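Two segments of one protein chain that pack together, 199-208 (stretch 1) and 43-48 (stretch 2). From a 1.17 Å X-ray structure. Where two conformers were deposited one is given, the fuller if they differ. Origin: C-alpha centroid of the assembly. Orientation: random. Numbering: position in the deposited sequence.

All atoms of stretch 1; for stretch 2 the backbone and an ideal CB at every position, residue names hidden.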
# COMPACT_ATOMS: atom_id res chain seq x y z
N GLY A 199 1.35 -13.48 14.19
CA GLY A 199 1.43 -12.34 15.08
C GLY A 199 0.83 -11.14 14.39
O GLY A 199 -0.18 -10.59 14.84
N VAL A 200 1.43 -10.77 13.25
CA VAL A 200 0.94 -9.65 12.45
C VAL A 200 -0.47 -9.92 11.95
O VAL A 200 -1.32 -9.02 11.87
CB VAL A 200 1.92 -9.44 11.28
CG1 VAL A 200 1.46 -8.33 10.41
CG2 VAL A 200 3.33 -9.19 11.79
N SER A 201 -0.75 -11.17 11.59
CA SER A 201 -2.03 -11.54 11.01
C SER A 201 -3.19 -11.31 11.97
O SER A 201 -4.33 -11.11 11.52
CB SER A 201 -1.99 -13.02 10.63
OG SER A 201 -1.71 -13.81 11.78
N GLU A 202 -2.93 -11.29 13.28
CA GLU A 202 -4.02 -11.18 14.24
C GLU A 202 -4.75 -9.85 14.16
O GLU A 202 -5.92 -9.77 14.53
CB GLU A 202 -3.50 -11.42 15.66
CG GLU A 202 -3.04 -12.84 15.89
CD GLU A 202 -2.57 -13.06 17.30
OE1 GLU A 202 -2.16 -14.19 17.63
OE2 GLU A 202 -2.61 -12.09 18.09
N ARG A 203 -4.08 -8.79 13.69
CA ARG A 203 -4.70 -7.49 13.56
C ARG A 203 -5.34 -7.26 12.19
O ARG A 203 -5.95 -6.22 11.98
CB ARG A 203 -3.68 -6.37 13.79
CG ARG A 203 -3.31 -6.12 15.24
CD ARG A 203 -2.53 -4.82 15.35
NE ARG A 203 -1.20 -5.01 15.93
CZ ARG A 203 -0.84 -4.64 17.16
NH1 ARG A 203 -1.70 -4.06 17.98
NH2 ARG A 203 0.40 -4.86 17.57
N ALA A 204 -5.21 -8.21 11.26
CA ALA A 204 -5.70 -7.96 9.90
C ALA A 204 -7.14 -7.49 9.91
O ALA A 204 -7.51 -6.58 9.15
CB ALA A 204 -5.57 -9.23 9.07
N GLN A 205 -7.98 -8.08 10.76
CA GLN A 205 -9.39 -7.75 10.79
C GLN A 205 -9.67 -6.32 11.22
O GLN A 205 -10.80 -5.85 11.03
CB GLN A 205 -10.11 -8.72 11.72
CG GLN A 205 -9.50 -8.79 13.12
CD GLN A 205 -10.12 -9.88 13.97
OE1 GLN A 205 -11.30 -10.18 13.84
NE2 GLN A 205 -9.31 -10.50 14.82
N ASP A 206 -8.69 -5.61 11.79
CA ASP A 206 -8.88 -4.25 12.26
C ASP A 206 -8.70 -3.22 11.14
O ASP A 206 -9.11 -2.07 11.31
CB ASP A 206 -7.88 -3.94 13.39
CG ASP A 206 -8.03 -4.85 14.60
OD1 ASP A 206 -9.12 -5.40 14.85
OD2 ASP A 206 -7.02 -5.02 15.32
N PHE A 207 -8.09 -3.61 10.03
CA PHE A 207 -7.79 -2.70 8.93
C PHE A 207 -8.77 -2.94 7.79
O PHE A 207 -9.36 -4.01 7.67
CB PHE A 207 -6.35 -2.91 8.44
CG PHE A 207 -5.28 -2.46 9.41
CD1 PHE A 207 -4.86 -1.14 9.40
CD2 PHE A 207 -4.74 -3.31 10.34
CE1 PHE A 207 -3.90 -0.71 10.28
CE2 PHE A 207 -3.78 -2.87 11.23
CZ PHE A 207 -3.36 -1.57 11.19
N GLY A 208 -8.90 -1.94 6.92
CA GLY A 208 -9.59 -2.17 5.68
C GLY A 208 -8.81 -3.16 4.82
O GLY A 208 -9.32 -4.22 4.45
N UNK A 43 4.96 1.45 19.22
CA UNK A 43 4.88 0.46 20.28
C UNK A 43 3.70 -0.47 20.05
O UNK A 43 3.84 -1.70 20.09
CB UNK A 43 4.77 1.14 21.65
N UNK A 44 2.52 0.09 19.79
CA UNK A 44 1.34 -0.75 19.58
C UNK A 44 1.39 -1.46 18.24
O UNK A 44 0.93 -2.61 18.14
CB UNK A 44 0.06 0.09 19.67
N UNK A 45 1.97 -0.82 17.23
CA UNK A 45 2.09 -1.35 15.88
C UNK A 45 3.56 -1.50 15.53
O UNK A 45 4.04 -0.92 14.55
CB UNK A 45 1.38 -0.45 14.87
N UNK A 46 4.28 -2.29 16.32
CA UNK A 46 5.71 -2.45 16.10
C UNK A 46 6.01 -3.03 14.73
O UNK A 46 7.10 -2.80 14.21
CB UNK A 46 6.31 -3.34 17.19
N UNK A 47 5.06 -3.76 14.13
CA UNK A 47 5.26 -4.30 12.79
C UNK A 47 5.69 -3.24 11.77
O UNK A 47 6.38 -3.59 10.81
CB UNK A 47 3.97 -4.97 12.31
N UNK A 48 5.25 -1.97 11.92
CA UNK A 48 5.60 -1.00 10.89
C UNK A 48 7.11 -0.80 10.83
O UNK A 48 7.64 -0.40 9.79
CB UNK A 48 4.90 0.33 11.15

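Stretch 1 offers position-by-position evidence through three side chains: Val 200, Arg 203 and Phe 207.

At position 43, CA-to-CB points away from stretch 1, and no atom of that stretch lies within 5.5 Å of the ideal CB. The contact therefore sets no preference, and almost any side chain would fit. The deposited residue is Val 43, with chi1 at t; its side chain comes no nearer than 8.4 Å, from Val 43 CG1 to Arg 203 NH2.

At position 44, CA-to-CB runs sideways, and the ideal CB lies 4.8 Å from Arg 203 NH1. A guanidinium so near makes an acidic or polar side chain plausible, although a small one would also fit, and the backbone carbonyl is already at hand. The deposited residue is Glu 44, but its carboxylate does not take up the charge: the end of the side chain leads away. The close approach is made by the backbone instead, with Glu 44 O 2.4 Å from Arg 203 NH2 and 3.0 Å from Arg 203 NH1. Both angles are poor and the oxygen lies over a face of the guanidinium, so neither pair counts as a hydrogen bond. Arg 203 was deposited in two conformers, and these distances describe one of them.

At position 45, phi/psi of -118/59 does not demand glycine. CA-to-CB is sideways, with the ideal CB 5.3 Å from Arg 203 NH2, so a short side chain would leave space before the arginine chain and the Phe 207 ring. A flat or medium-long group suits this gap, whether aromatic, amide or aliphatic. The deposited residue is His 45, chi1 m, and its ring extends into the gap: CE1 is 3.5 Å from Arg 203 CD and 3.9 Å from Phe 207 CZ. The two aromatic planes meet at 78° with centroids 5.9 Å apart, an oblique arrangement, while Arg 203 NH1 sits over one face of the imidazole.

At position 46, CA-to-CB is sideways and the ideal CB has nothing of stretch 1 within 5.5 Å. Small or polar residues would serve equally well. Ala 46 is deposited and makes no contact.

At position 47, CA-to-CB points toward stretch 1, and the ideal CB is 4.3 Å from Val 200 CG2. With Phe 207 farther along, a large apolar side chain is favoured, aromatic or aliphatic such as leucine or methionine. Trp 47 is deposited, chi1 p. Its CB meets Val 200 CG2 at 4.2 Å, and its CZ2 reaches Phe 207 CZ at 3.9 Å, the latter atom lying at the indole edge. Trp 47 NE1 donates to His 45 ND1 at 3.1 Å (151°), which ties the two rings together. A water accepts from Trp 47 N at 3.0 Å and, weakly, from Arg 203 NH2 at 3.4 Å.

At position 48, the CB is out of reach, leaving the choice open; Val 48 is deposited, and its N donates to His 45 O at 3.1 Å.

Stretch 2 (43-48) VEHAWV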
# COMPACT_ATOMS: atom_id res chain seq x y z
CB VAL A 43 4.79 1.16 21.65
CG1 VAL A 43 4.77 0.14 22.77
CG2 VAL A 43 5.95 2.14 21.84
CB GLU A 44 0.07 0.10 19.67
CG GLU A 44 -0.10 0.89 20.98
CD GLU A 44 -1.15 1.99 20.89
OE1 GLU A 44 -1.98 1.96 19.95
OE2 GLU A 44 -1.15 2.88 21.76
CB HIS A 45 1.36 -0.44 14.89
CG HIS A 45 -0.11 -0.50 15.07
ND1 HIS A 45 -0.90 -1.46 14.48
CD2 HIS A 45 -0.93 0.21 15.88
CE1 HIS A 45 -2.14 -1.33 14.89
NE2 HIS A 45 -2.19 -0.33 15.75
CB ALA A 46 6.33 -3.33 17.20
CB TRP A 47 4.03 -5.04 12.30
CG TRP A 47 2.78 -4.21 12.15
CD1 TRP A 47 1.83 -3.97 13.09
CD2 TRP A 47 2.34 -3.53 10.97
NE1 TRP A 47 0.83 -3.17 12.58
CE2 TRP A 47 1.12 -2.90 11.27
CE3 TRP A 47 2.85 -3.40 9.67
CZ2 TRP A 47 0.43 -2.17 10.35
CZ3 TRP A 47 2.14 -2.65 8.76
CH2 TRP A 47 0.95 -2.05 9.11
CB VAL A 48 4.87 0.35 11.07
CG1 VAL A 48 3.38 0.13 10.99
CG2 VAL A 48 5.25 1.06 12.37
O HOH W 1 3.22 -5.52 15.76
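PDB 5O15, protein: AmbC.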